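Local coordinates for protein SSD1 (Saccharomyces cerevisiae S288C, PDB 7AM1) that binds the 5' and 3' untranslated regions of mRNAs and represses their translation, as a non-enzymatic member of the RNase II family, at residues 340-345 / 406-411; 400-405 / 445-450; 571-576 / 666-671; 629-634 / 648-653. All coordinates share one frame; numbering follows the deposited sequence.

Contact 1 of 4, residues 340-345 / 406-411; sequences PSFQPL and GSSVDR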
loop_
_atom_site.group_PDB
_atom_site.type_symbol
_atom_site.label_atom_id
_atom_site.label_comp_id
_atom_site.label_asym_id
_atom_site.label_seq_id
_atom_site.Cartn_x
_atom_site.Cartn_y
_atom_site.Cartn_z
ATOM N N PRO A 340 18.122 -6.805 28.100
ATOM C CA PRO A 340 17.921 -8.249 28.323
ATOM C C PRO A 340 16.704 -8.589 29.167
ATOM O O PRO A 340 16.190 -9.708 29.053
ATOM C CB PRO A 340 19.219 -8.680 29.023
ATOM C CG PRO A 340 20.230 -7.671 28.602
ATOM C CD PRO A 340 19.483 -6.375 28.471
ATOM N N SER A 341 16.226 -7.669 30.012
ATOM C CA SER A 341 15.080 -7.967 30.863
ATOM C C SER A 341 13.836 -8.323 30.060
ATOM O O SER A 341 12.943 -8.996 30.588
ATOM C CB SER A 341 14.778 -6.775 31.776
ATOM O OG SER A 341 14.549 -5.595 31.025
ATOM N N PHE A 342 13.747 -7.881 28.809
ATOM C CA PHE A 342 12.601 -8.198 27.961
ATOM C C PHE A 342 12.681 -9.657 27.527
ATOM O O PHE A 342 13.507 -10.019 26.684
ATOM C CB PHE A 342 12.561 -7.255 26.766
ATOM C CG PHE A 342 12.250 -5.831 27.135
ATOM C CD1 PHE A 342 11.187 -5.542 27.974
ATOM C CD2 PHE A 342 13.025 -4.787 26.662
ATOM C CE1 PHE A 342 10.893 -4.241 28.324
ATOM C CE2 PHE A 342 12.736 -3.482 27.011
ATOM C CZ PHE A 342 11.668 -3.210 27.844
ATOM N N GLN A 343 11.819 -10.490 28.103
ATOM C CA GLN A 343 11.822 -11.925 27.862
ATOM C C GLN A 343 10.399 -12.436 27.921
ATOM O O GLN A 343 9.576 -11.901 28.680
ATOM C CB GLN A 343 12.683 -12.667 28.897
ATOM C CG GLN A 343 14.174 -12.386 28.808
ATOM C CD GLN A 343 14.790 -12.887 27.514
ATOM O OE1 GLN A 343 14.208 -13.717 26.813
ATOM N NE2 GLN A 343 15.982 -12.396 27.197
ATOM N N PRO A 344 10.059 -13.469 27.151
ATOM C CA PRO A 344 8.728 -14.065 27.269
ATOM C C PRO A 344 8.577 -14.786 28.599
ATOM O O PRO A 344 9.520 -15.401 29.103
ATOM C CB PRO A 344 8.656 -15.039 26.088
ATOM C CG PRO A 344 10.076 -15.344 25.758
ATOM C CD PRO A 344 10.866 -14.113 26.092
ATOM N N LEU A 345 7.383 -14.698 29.169
ATOM C CA LEU A 345 7.109 -15.375 30.432
ATOM C C LEU A 345 6.794 -16.841 30.159
ATOM O O LEU A 345 5.991 -17.138 29.270
ATOM C CB LEU A 345 5.939 -14.708 31.150
ATOM C CG LEU A 345 6.176 -13.262 31.589
ATOM C CD1 LEU A 345 4.947 -12.701 32.282
ATOM C CD2 LEU A 345 7.391 -13.179 32.502
ATOM N N GLY A 406 -0.726 -5.314 30.293
ATOM C CA GLY A 406 -0.364 -4.111 31.005
ATOM C C GLY A 406 1.085 -4.037 31.427
ATOM O O GLY A 406 1.511 -2.994 31.940
ATOM N N SER A 407 1.859 -5.099 31.219
ATOM C CA SER A 407 3.269 -5.088 31.565
ATOM C C SER A 407 4.043 -4.139 30.649
ATOM O O SER A 407 3.527 -3.615 29.658
ATOM C CB SER A 407 3.858 -6.494 31.456
ATOM O OG SER A 407 3.951 -6.902 30.099
ATOM N N SER A 408 5.320 -3.944 30.991
ATOM C CA SER A 408 6.185 -3.070 30.206
ATOM C C SER A 408 6.302 -3.550 28.763
ATOM O O SER A 408 6.296 -2.741 27.826
ATOM C CB SER A 408 7.563 -2.992 30.862
ATOM O OG SER A 408 8.443 -2.175 30.111
ATOM N N VAL A 409 6.436 -4.864 28.564
ATOM C CA VAL A 409 6.537 -5.407 27.213
ATOM C C VAL A 409 5.251 -5.151 26.440
ATOM O O VAL A 409 5.276 -4.762 25.267
ATOM C CB VAL A 409 6.872 -6.909 27.269
ATOM C CG1 VAL A 409 6.616 -7.562 25.924
ATOM C CG2 VAL A 409 8.316 -7.111 27.693
ATOM N N ASP A 410 4.106 -5.372 27.084
ATOM C CA ASP A 410 2.824 -5.172 26.418
ATOM C C ASP A 410 2.664 -3.724 25.974
ATOM O O ASP A 410 2.311 -3.450 24.819
ATOM C CB ASP A 410 1.696 -5.599 27.361
ATOM C CG ASP A 410 0.326 -5.460 26.739
ATOM O OD1 ASP A 410 0.175 -5.799 25.548
ATOM O OD2 ASP A 410 -0.610 -5.053 27.458
ATOM N N ARG A 411 2.938 -2.780 26.878
ATOM C CA ARG A 411 2.803 -1.363 26.558
ATOM C C ARG A 411 3.741 -0.955 25.432
ATOM O O ARG A 411 3.357 -0.189 24.540
ATOM C CB ARG A 411 3.079 -0.523 27.806
ATOM C CG ARG A 411 2.048 -0.699 28.905
ATOM C CD ARG A 411 2.427 0.060 30.174
ATOM N NE ARG A 411 3.558 -0.550 30.869
#
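The Phe342 ring meets the other segment at one edge and, separately, at a slant. At the edge, almost in the ring plane, sits Ser408 OG, 3.7 Å from Phe342 CE1. The second partner, Val409 CG2, comes in obliquely, neither over the face nor at the edge, and reaches 3.3 Å from Phe342 CD1, close for two carbons. Both partners belong to the first turn of helix 408-416 in the RNB domain, so a loop phenylalanine is laid against an N-terminal helix turn. The two side chains of Phe342 and Val409 slide past each other in opposite directions. Phe342 has CG anti to its carbonyl carbon (chi1 -68°), which lets the end of the side chain come nearer the helix than CB does. On Val409, the branch that touches is the one beside the backbone N. Ser408 OG is also hydrogen-bonded to Arg412 NE of the same helix. Around this surface contact, Pro431 packs on Phe342 and Phe434 of helix 432-438 on Val409, while Phe342 O is hydrogen-bonded to Ser433 OG.

Ser407 is the N-cap of the helix; its OG accepts a long, weak but fairly straight capping bond from Asp410 N (3.4 Å, 166°) and is also hydrogen-bonded to Glu404 O. Behind it, the loop closes on the same aspartate: Gly406 N donates to Asp410 OD2 at 2.8 Å, on the anti side of the carboxylate and 23° out of its plane.

Contact 2 of 4, residues 400-405 / 445-450; sequences TSHIEE and ESATLS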
loop_
_atom_site.group_PDB
_atom_site.type_symbol
_atom_site.label_atom_id
_atom_site.label_comp_id
_atom_site.label_asym_id
_atom_site.label_seq_id
_atom_site.Cartn_x
_atom_site.Cartn_y
_atom_site.Cartn_z
ATOM N N THR A 400 0.297 -14.037 23.622
ATOM C CA THR A 400 -0.144 -13.335 24.822
ATOM C C THR A 400 -0.057 -14.203 26.071
ATOM O O THR A 400 -0.050 -13.663 27.182
ATOM C CB THR A 400 -1.574 -12.802 24.660
ATOM O OG1 THR A 400 -2.499 -13.884 24.511
ATOM C CG2 THR A 400 -1.674 -11.876 23.446
ATOM N N SER A 401 0.010 -15.527 25.924
ATOM C CA SER A 401 0.282 -16.373 27.079
ATOM C C SER A 401 1.689 -16.167 27.626
ATOM O O SER A 401 1.997 -16.692 28.700
ATOM C CB SER A 401 0.073 -17.846 26.721
ATOM O OG SER A 401 1.106 -18.323 25.877
ATOM N N HIS A 402 2.545 -15.432 26.914
ATOM C CA HIS A 402 3.888 -15.114 27.381
ATOM C C HIS A 402 4.037 -13.654 27.787
ATOM O O HIS A 402 5.157 -13.209 28.056
ATOM C CB HIS A 402 4.921 -15.445 26.303
ATOM C CG HIS A 402 4.977 -16.894 25.941
ATOM N ND1 HIS A 402 4.211 -17.442 24.934
ATOM C CD2 HIS A 402 5.715 -17.909 26.448
ATOM C CE1 HIS A 402 4.475 -18.732 24.836
ATOM N NE2 HIS A 402 5.383 -19.042 25.745
ATOM N N ILE A 403 2.942 -12.897 27.825
ATOM C CA ILE A 403 2.995 -11.465 28.101
ATOM C C ILE A 403 1.891 -11.134 29.094
ATOM O O ILE A 403 0.713 -11.396 28.826
ATOM C CB ILE A 403 2.838 -10.620 26.821
ATOM C CG1 ILE A 403 3.996 -10.919 25.856
ATOM C CG2 ILE A 403 2.751 -9.138 27.175
ATOM C CD1 ILE A 403 3.912 -10.218 24.499
ATOM N N GLU A 404 2.264 -10.540 30.222
ATOM C CA GLU A 404 1.289 -10.081 31.203
ATOM C C GLU A 404 0.653 -8.795 30.688
ATOM O O GLU A 404 1.357 -7.819 30.401
ATOM C CB GLU A 404 1.960 -9.866 32.556
ATOM C CG GLU A 404 1.023 -9.403 33.666
ATOM N N GLU A 405 -0.670 -8.801 30.547
ATOM C CA GLU A 405 -1.377 -7.633 30.040
ATOM C C GLU A 405 -1.106 -6.423 30.925
ATOM O O GLU A 405 -1.240 -6.487 32.150
ATOM C CB GLU A 405 -2.874 -7.933 29.968
ATOM C CG GLU A 405 -3.730 -6.809 29.417
ATOM C CD GLU A 405 -5.157 -7.256 29.154
ATOM O OE1 GLU A 405 -5.539 -8.336 29.653
ATOM O OE2 GLU A 405 -5.896 -6.532 28.454
ATOM N N GLU A 445 8.386 -27.639 21.669
ATOM C CA GLU A 445 7.010 -27.558 22.133
ATOM C C GLU A 445 6.629 -26.093 22.311
ATOM O O GLU A 445 7.369 -25.324 22.932
ATOM C CB GLU A 445 6.855 -28.323 23.443
ATOM C CG GLU A 445 5.437 -28.740 23.751
ATOM C CD GLU A 445 5.369 -29.759 24.872
ATOM O OE1 GLU A 445 5.898 -30.881 24.697
ATOM O OE2 GLU A 445 4.797 -29.427 25.933
ATOM N N SER A 446 5.485 -25.705 21.747
ATOM C CA SER A 446 5.049 -24.317 21.758
ATOM C C SER A 446 3.574 -24.224 22.111
ATOM O O SER A 446 2.763 -25.027 21.643
ATOM C CB SER A 446 5.282 -23.646 20.398
ATOM O OG SER A 446 6.662 -23.556 20.109
ATOM N N ALA A 447 3.233 -23.232 22.926
ATOM C CA ALA A 447 1.838 -22.937 23.217
ATOM C C ALA A 447 1.223 -22.205 22.031
ATOM O O ALA A 447 1.819 -21.263 21.495
ATOM C CB ALA A 447 1.724 -22.091 24.483
ATOM N N THR A 448 0.029 -22.629 21.626
ATOM C CA THR A 448 -0.604 -22.099 20.429
ATOM C C THR A 448 -2.094 -21.913 20.677
ATOM O O THR A 448 -2.651 -22.390 21.667
ATOM C CB THR A 448 -0.370 -23.021 19.218
ATOM O OG1 THR A 448 -0.631 -24.381 19.588
ATOM C CG2 THR A 448 1.065 -22.911 18.709
ATOM N N LEU A 449 -2.727 -21.164 19.782
ATOM C CA LEU A 449 -4.178 -21.104 19.663
ATOM C C LEU A 449 -4.536 -21.730 18.323
ATOM O O LEU A 449 -3.968 -21.354 17.292
ATOM C CB LEU A 449 -4.693 -19.664 19.745
ATOM C CG LEU A 449 -4.413 -18.879 21.033
ATOM C CD1 LEU A 449 -4.982 -17.457 20.953
ATOM C CD2 LEU A 449 -4.970 -19.598 22.256
ATOM N N SER A 450 -5.451 -22.692 18.332
ATOM C CA SER A 450 -5.702 -23.503 17.153
ATOM C C SER A 450 -7.150 -23.395 16.706
ATOM O O SER A 450 -8.064 -23.292 17.530
ATOM C CB SER A 450 -5.361 -24.971 17.416
ATOM O OG SER A 450 -3.991 -25.127 17.738
#
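His402 reaches toward Ala447 with its ring rather than with its backbone, at the point where the end of a 3-10 turn, residues 400-402, passes the start of strand 446-456. From CB, which lies against Pro344, CG stands anti to the carbonyl carbon (chi1 -62°), and this brings the ring closer to the strand than CB is. Further out, ND1 makes a weak hydrogen bond to Asp398 O. CE1 is the atom nearest the strand, 4.4 Å from Ala447 CB, and the methyl meets the ring obliquely. The same methyl is approached by the neighbouring serine: Ser401 OG is 4.1 Å from Ala447 CB. That hydroxyl sits between the backbone N and the carbonyl carbon (chi1 72°) and is hydrogen-bonded to Asp398 O, the carbonyl that also takes ND1. Asp398 in turn pairs through its backbone with Ala447, and Leu347 packs on both His402 and the methyl. The contact lays the turn after strand 389-397 against the start of strand 446-456, an inner strand of the RNB domain's mixed sheet. Chemically it is a loose van der Waals touch: a small buried methyl faces two polar side chains whose hydrogen bonds go to Asp398 rather than to the strand segment.

Contact 3 of 4, residues 571-576 / 666-671; sequences LALLRR and RYADHV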
loop_
_atom_site.group_PDB
_atom_site.type_symbol
_atom_site.label_atom_id
_atom_site.label_comp_id
_atom_site.label_asym_id
_atom_site.label_seq_id
_atom_site.Cartn_x
_atom_site.Cartn_y
_atom_site.Cartn_z
ATOM N N LEU A 571 -17.957 -5.683 22.279
ATOM C CA LEU A 571 -16.556 -5.426 22.595
ATOM C C LEU A 571 -15.579 -6.094 21.624
ATOM O O LEU A 571 -14.367 -5.880 21.747
ATOM C CB LEU A 571 -16.249 -5.875 24.031
ATOM C CG LEU A 571 -16.995 -5.146 25.152
ATOM C CD1 LEU A 571 -16.492 -5.623 26.514
ATOM C CD2 LEU A 571 -16.877 -3.633 25.041
ATOM N N ALA A 572 -16.069 -6.860 20.648
ATOM C CA ALA A 572 -15.181 -7.560 19.727
ATOM C C ALA A 572 -14.369 -6.578 18.889
ATOM O O ALA A 572 -14.896 -5.593 18.365
ATOM C CB ALA A 572 -15.990 -8.476 18.803
ATOM N N LEU A 573 -13.071 -6.855 18.761
ATOM C CA LEU A 573 -12.205 -6.119 17.844
ATOM C C LEU A 573 -12.267 -6.832 16.499
ATOM O O LEU A 573 -11.817 -7.976 16.373
ATOM C CB LEU A 573 -10.772 -6.038 18.361
ATOM C CG LEU A 573 -9.821 -5.164 17.526
ATOM C CD1 LEU A 573 -8.509 -4.972 18.268
ATOM C CD2 LEU A 573 -9.540 -5.713 16.128
ATOM N N LEU A 574 -12.856 -6.175 15.515
ATOM C CA LEU A 574 -13.087 -6.727 14.193
ATOM C C LEU A 574 -12.338 -5.888 13.161
ATOM O O LEU A 574 -11.664 -4.909 13.491
ATOM C CB LEU A 574 -14.589 -6.770 13.908
ATOM C CG LEU A 574 -15.402 -7.613 14.899
ATOM C CD1 LEU A 574 -16.894 -7.483 14.625
ATOM C CD2 LEU A 574 -14.976 -9.068 14.840
ATOM N N ARG A 575 -12.469 -6.271 11.895
ATOM C CA ARG A 575 -11.797 -5.571 10.807
ATOM C C ARG A 575 -12.731 -5.549 9.612
ATOM O O ARG A 575 -13.228 -6.598 9.193
ATOM C CB ARG A 575 -10.471 -6.246 10.451
ATOM C CG ARG A 575 -9.658 -5.520 9.390
ATOM C CD ARG A 575 -8.229 -6.026 9.400
ATOM N NE ARG A 575 -7.384 -5.370 8.411
ATOM C CZ ARG A 575 -6.800 -4.187 8.581
ATOM N NH1 ARG A 575 -6.979 -3.489 9.696
ATOM N NH2 ARG A 575 -6.040 -3.695 7.615
ATOM N N ARG A 576 -13.010 -4.359 9.100
ATOM C CA ARG A 576 -13.902 -4.218 7.964
ATOM C C ARG A 576 -13.195 -3.479 6.839
ATOM O O ARG A 576 -12.110 -2.923 7.009
ATOM C CB ARG A 576 -15.192 -3.491 8.352
ATOM C CG ARG A 576 -15.026 -2.037 8.767
ATOM C CD ARG A 576 -16.393 -1.488 9.088
ATOM N NE ARG A 576 -16.392 -0.055 9.336
ATOM C CZ ARG A 576 -17.440 0.735 9.128
ATOM N NH1 ARG A 576 -18.568 0.232 8.640
ATOM N NH2 ARG A 576 -17.357 2.031 9.398
ATOM N N ARG A 666 1.593 -8.059 14.375
ATOM C CA ARG A 666 0.449 -7.165 14.505
ATOM C C ARG A 666 -0.025 -7.149 15.952
ATOM O O ARG A 666 -0.322 -8.204 16.524
ATOM C CB ARG A 666 -0.702 -7.603 13.595
ATOM C CG ARG A 666 -0.331 -7.758 12.137
ATOM C CD ARG A 666 -1.587 -7.948 11.282
ATOM N NE ARG A 666 -2.338 -9.145 11.673
ATOM C CZ ARG A 666 -2.762 -10.092 10.836
ATOM N NH1 ARG A 666 -2.523 -10.001 9.533
ATOM N NH2 ARG A 666 -3.434 -11.137 11.304
ATOM N N TYR A 667 -0.111 -5.955 16.543
ATOM C CA TYR A 667 -0.585 -5.876 17.917
ATOM C C TYR A 667 -2.093 -6.073 18.021
ATOM O O TYR A 667 -2.577 -6.531 19.059
ATOM C CB TYR A 667 -0.220 -4.537 18.561
ATOM C CG TYR A 667 -0.550 -4.527 20.033
ATOM C CD1 TYR A 667 0.336 -5.056 20.961
ATOM C CD2 TYR A 667 -1.766 -4.038 20.491
ATOM C CE1 TYR A 667 0.032 -5.074 22.307
ATOM C CE2 TYR A 667 -2.080 -4.053 21.835
ATOM C CZ TYR A 667 -1.178 -4.572 22.738
ATOM O OH TYR A 667 -1.491 -4.584 24.075
ATOM N N ALA A 668 -2.855 -5.726 16.980
ATOM C CA ALA A 668 -4.295 -5.957 17.026
ATOM C C ALA A 668 -4.597 -7.414 17.354
ATOM O O ALA A 668 -5.532 -7.713 18.107
ATOM C CB ALA A 668 -4.937 -5.566 15.695
ATOM N N ASP A 669 -3.797 -8.335 16.807
ATOM C CA ASP A 669 -3.986 -9.754 17.078
ATOM C C ASP A 669 -3.842 -10.069 18.560
ATOM O O ASP A 669 -4.480 -11.004 19.057
ATOM C CB ASP A 669 -2.989 -10.578 16.257
ATOM C CG ASP A 669 -3.230 -10.463 14.759
ATOM O OD1 ASP A 669 -3.349 -9.319 14.272
ATOM O OD2 ASP A 669 -3.285 -11.503 14.066
ATOM N N HIS A 670 -3.005 -9.316 19.281
ATOM C CA HIS A 670 -2.890 -9.523 20.721
ATOM C C HIS A 670 -4.228 -9.286 21.403
ATOM O O HIS A 670 -4.665 -10.089 22.233
ATOM C CB HIS A 670 -1.825 -8.603 21.318
ATOM C CG HIS A 670 -0.426 -8.974 20.940
ATOM N ND1 HIS A 670 0.616 -8.955 21.843
ATOM C CD2 HIS A 670 0.103 -9.375 19.760
ATOM C CE1 HIS A 670 1.727 -9.328 21.234
ATOM N NE2 HIS A 670 1.444 -9.589 19.970
ATOM N N VAL A 671 -4.889 -8.176 21.069
ATOM C CA VAL A 671 -6.208 -7.897 21.625
ATOM C C VAL A 671 -7.178 -9.012 21.258
ATOM O O VAL A 671 -7.930 -9.512 22.102
ATOM C CB VAL A 671 -6.715 -6.527 21.137
ATOM C CG1 VAL A 671 -8.075 -6.225 21.736
ATOM C CG2 VAL A 671 -5.715 -5.423 21.479
#
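Leu573 and Val671 make the tight half of this buried contact, and a single methyl does the work. Leu573 CD1 lies 3.7 Å from both CB and CG1 of Val671, fitted against the base of the branch, and the two side chains cross at about a right angle. Leu573 has CG anti to the backbone N (chi1 -174°), which sends the leucine off the strand and straight at the first turn of helix 668-681. One turn back the fit relaxes. The same Leu573 CD1 passes 4.0 Å from Ala668 O and 4.4 Å from Ala668 CB, so Ala668 is touched more loosely, by its carbonyl O and its CB.

Beyond Ala668 the loose side turns polar rather than open. Arg666 grips Asp669 side-on: NE goes to Asp669 OD1 and NH2 to Asp669 OD2, each at 2.8 Å. Both oxygens lie near the guanidinium plane, though NE is tilted 30° out of the carboxylate plane. NH2 uses the syn lone pair of OD2. This two-point grip limits rotation of the guanidinium and probably lowers the cost of burying its charge. Arg575 NE and Arg666 NH1 stay 6.8 Å apart; Arg575 is salt-bridged to Asp529 and Arg666 to Asp530, which would probably offset their like charges.

In the RNB domain the contact joins the short strand 573-576 to the first residues of helix 668-681. The strand pairs antiparallel with strand 635-638, whose Tyr636 packs on both Leu573 and Ala668, and Leu692 of helix 689-725 lies against Val671.

Contact 4 of 4, residues 629-634 / 648-653; sequences KTMPRA and GHYALN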
loop_
_atom_site.group_PDB
_atom_site.type_symbol
_atom_site.label_atom_id
_atom_site.label_comp_id
_atom_site.label_asym_id
_atom_site.label_seq_id
_atom_site.Cartn_x
_atom_site.Cartn_y
_atom_site.Cartn_z
ATOM N N LYS A 629 -7.704 1.532 -6.887
ATOM C CA LYS A 629 -7.694 2.962 -6.630
ATOM C C LYS A 629 -8.988 3.468 -6.021
ATOM O O LYS A 629 -8.995 4.553 -5.432
ATOM C CB LYS A 629 -7.491 3.744 -7.925
ATOM C CG LYS A 629 -6.187 3.551 -8.608
ATOM C CD LYS A 629 -6.171 4.430 -9.840
ATOM C CE LYS A 629 -4.923 4.230 -10.645
ATOM N NZ LYS A 629 -4.702 5.405 -11.505
ATOM N N THR A 630 -10.076 2.717 -6.136
ATOM C CA THR A 630 -11.361 3.196 -5.655
ATOM C C THR A 630 -11.584 2.918 -4.177
ATOM O O THR A 630 -12.622 3.319 -3.639
ATOM C CB THR A 630 -12.497 2.564 -6.467
ATOM O OG1 THR A 630 -12.571 1.162 -6.180
ATOM C CG2 THR A 630 -12.267 2.771 -7.957
ATOM N N MET A 631 -10.638 2.265 -3.505
ATOM C CA MET A 631 -10.902 1.766 -2.169
ATOM C C MET A 631 -9.833 2.177 -1.170
ATOM O O MET A 631 -8.638 2.132 -1.479
ATOM C CB MET A 631 -10.996 0.239 -2.179
ATOM C CG MET A 631 -12.346 -0.258 -2.592
ATOM S SD MET A 631 -12.456 -2.039 -2.458
ATOM C CE MET A 631 -11.400 -2.536 -3.817
ATOM N N PRO A 632 -10.231 2.563 0.036
ATOM C CA PRO A 632 -9.261 2.727 1.117
ATOM C C PRO A 632 -8.929 1.365 1.711
ATOM O O PRO A 632 -9.616 0.368 1.485
ATOM C CB PRO A 632 -10.003 3.611 2.120
ATOM C CG PRO A 632 -11.430 3.151 1.984
ATOM C CD PRO A 632 -11.610 2.806 0.509
ATOM N N ARG A 633 -7.862 1.344 2.497
ATOM C CA ARG A 633 -7.489 0.137 3.209
ATOM C C ARG A 633 -8.543 -0.243 4.242
ATOM O O ARG A 633 -9.398 0.559 4.624
ATOM C CB ARG A 633 -6.149 0.321 3.904
ATOM C CG ARG A 633 -5.004 0.541 2.951
ATOM C CD ARG A 633 -3.724 0.313 3.693
ATOM N NE ARG A 633 -3.263 -1.061 3.563
ATOM C CZ ARG A 633 -2.577 -1.721 4.492
ATOM N NH1 ARG A 633 -2.292 -1.150 5.657
ATOM N NH2 ARG A 633 -2.182 -2.964 4.249
ATOM N N ALA A 634 -8.476 -1.498 4.680
ATOM C CA ALA A 634 -9.348 -2.002 5.731
ATOM C C ALA A 634 -9.069 -1.281 7.050
ATOM O O ALA A 634 -8.044 -0.612 7.222
ATOM C CB ALA A 634 -9.152 -3.512 5.893
ATOM N N GLY A 648 -18.909 -5.788 6.920
ATOM C CA GLY A 648 -18.351 -6.543 5.820
ATOM C C GLY A 648 -16.970 -6.068 5.408
ATOM O O GLY A 648 -16.597 -4.907 5.574
ATOM N N HIS A 649 -16.200 -7.015 4.884
ATOM C CA HIS A 649 -14.878 -6.780 4.307
ATOM C C HIS A 649 -15.053 -6.977 2.802
ATOM O O HIS A 649 -15.042 -8.112 2.309
ATOM C CB HIS A 649 -13.855 -7.734 4.909
ATOM C CG HIS A 649 -12.430 -7.330 4.682
ATOM N ND1 HIS A 649 -11.894 -7.146 3.426
ATOM C CD2 HIS A 649 -11.420 -7.108 5.557
ATOM C CE1 HIS A 649 -10.620 -6.810 3.538
ATOM N NE2 HIS A 649 -10.307 -6.783 4.822
ATOM N N TYR A 650 -15.250 -5.868 2.083
ATOM C CA TYR A 650 -15.622 -5.937 0.673
ATOM C C TYR A 650 -14.571 -6.678 -0.148
ATOM O O TYR A 650 -14.898 -7.585 -0.921
ATOM C CB TYR A 650 -15.835 -4.524 0.121
ATOM C CG TYR A 650 -16.202 -4.476 -1.347
ATOM C CD1 TYR A 650 -17.530 -4.518 -1.757
ATOM C CD2 TYR A 650 -15.220 -4.381 -2.322
ATOM C CE1 TYR A 650 -17.867 -4.471 -3.102
ATOM C CE2 TYR A 650 -15.544 -4.335 -3.665
ATOM C CZ TYR A 650 -16.865 -4.380 -4.051
ATOM O OH TYR A 650 -17.168 -4.334 -5.393
ATOM N N ALA A 651 -13.299 -6.303 0.006
ATOM C CA ALA A 651 -12.256 -6.867 -0.846
ATOM C C ALA A 651 -12.148 -8.378 -0.686
ATOM O O ALA A 651 -11.730 -9.068 -1.624
ATOM C CB ALA A 651 -10.910 -6.207 -0.546
ATOM N N LEU A 652 -12.493 -8.903 0.493
ATOM C CA LEU A 652 -12.467 -10.334 0.771
ATOM C C LEU A 652 -13.834 -10.991 0.625
ATOM O O LEU A 652 -13.949 -12.203 0.839
ATOM C CB LEU A 652 -11.939 -10.591 2.185
ATOM C CG LEU A 652 -10.503 -10.163 2.476
ATOM C CD1 LEU A 652 -10.154 -10.389 3.942
ATOM C CD2 LEU A 652 -9.533 -10.894 1.585
ATOM N N ASN A 653 -14.869 -10.220 0.296
ATOM C CA ASN A 653 -16.231 -10.736 0.166
ATOM C C ASN A 653 -16.654 -11.494 1.421
ATOM O O ASN A 653 -17.306 -12.539 1.352
ATOM C CB ASN A 653 -16.372 -11.627 -1.067
ATOM C CG ASN A 653 -17.818 -11.891 -1.422
ATOM O OD1 ASN A 653 -18.656 -10.997 -1.342
ATOM N ND2 ASN A 653 -18.123 -13.127 -1.794
#
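Torsions at both ends bring Met631 and Tyr650 together. In Met631, CG anti to the carbonyl carbon (chi1 -83°) and an extended chi2 place the sulfur; the bend at chi3 merely turns the terminal methyl aside. Tyr650 has its CG anti to the backbone N (chi1 179°), which stretches the ring out across the methionine at about a right angle. Met631 SD is then 3.6 Å from Tyr650 CD2 and 4.0 Å from Tyr650 CE2. Met631 SD stands 4.7 Å from the centroid of the Tyr650 ring and 62° off its normal, so it approaches obliquely, nearest CD2 and CE2.

The second touch is made by His649, whose CG is likewise anti to its backbone N. Its ring end comes nearer the other segment than its CB does, and His649 NE2 lies 3.6 Å from Ala634 CB, again at a slant. That nitrogen has its polar partner elsewhere, in Asp529 OD1. One face of the imidazole carries Leu652 CD1, 3.6 Å above the centre, and His649 ND1 receives a weak 3.5 Å bond from Leu652 N. The bond to Asp529 and the Leu652 face probably restrict rotation of the ring.

Outside the segments, Leu525 and Leu528 of helix 523-529 pack on Met631, and Met585 and Leu607 on Tyr650. Gln577 bridges the two loops, its side chain bonding to Pro632 O and Ala651 N. The pairing is a Met-aromatic contact, here buried in the RNB domain and joining the loops that lead into and out of strand 635-638.

From the N terminus, 340-345 opens contact 1 and 400-405 opens contact 2 before 406-411 closes contact 1; contact 2 closes only at 445-450, so the two cross. They touch where Leu345 N probably bonds to His402 O (2.9 Å), tying the loop before helix 349-354 to the turn that follows strand 389-397. Contact 3 follows in series, joining strand 573-576 to helix 668-681, with contact 4 nested inside its loop and linking the loops on either side of strand 635-638. Contact 1 meets contact 3 through Asp410 OD1 and Tyr667 OH; contact 2 packs on contact 3 through Thr400 and Ile403 against His670. Contact 4 touches contact 3 alone.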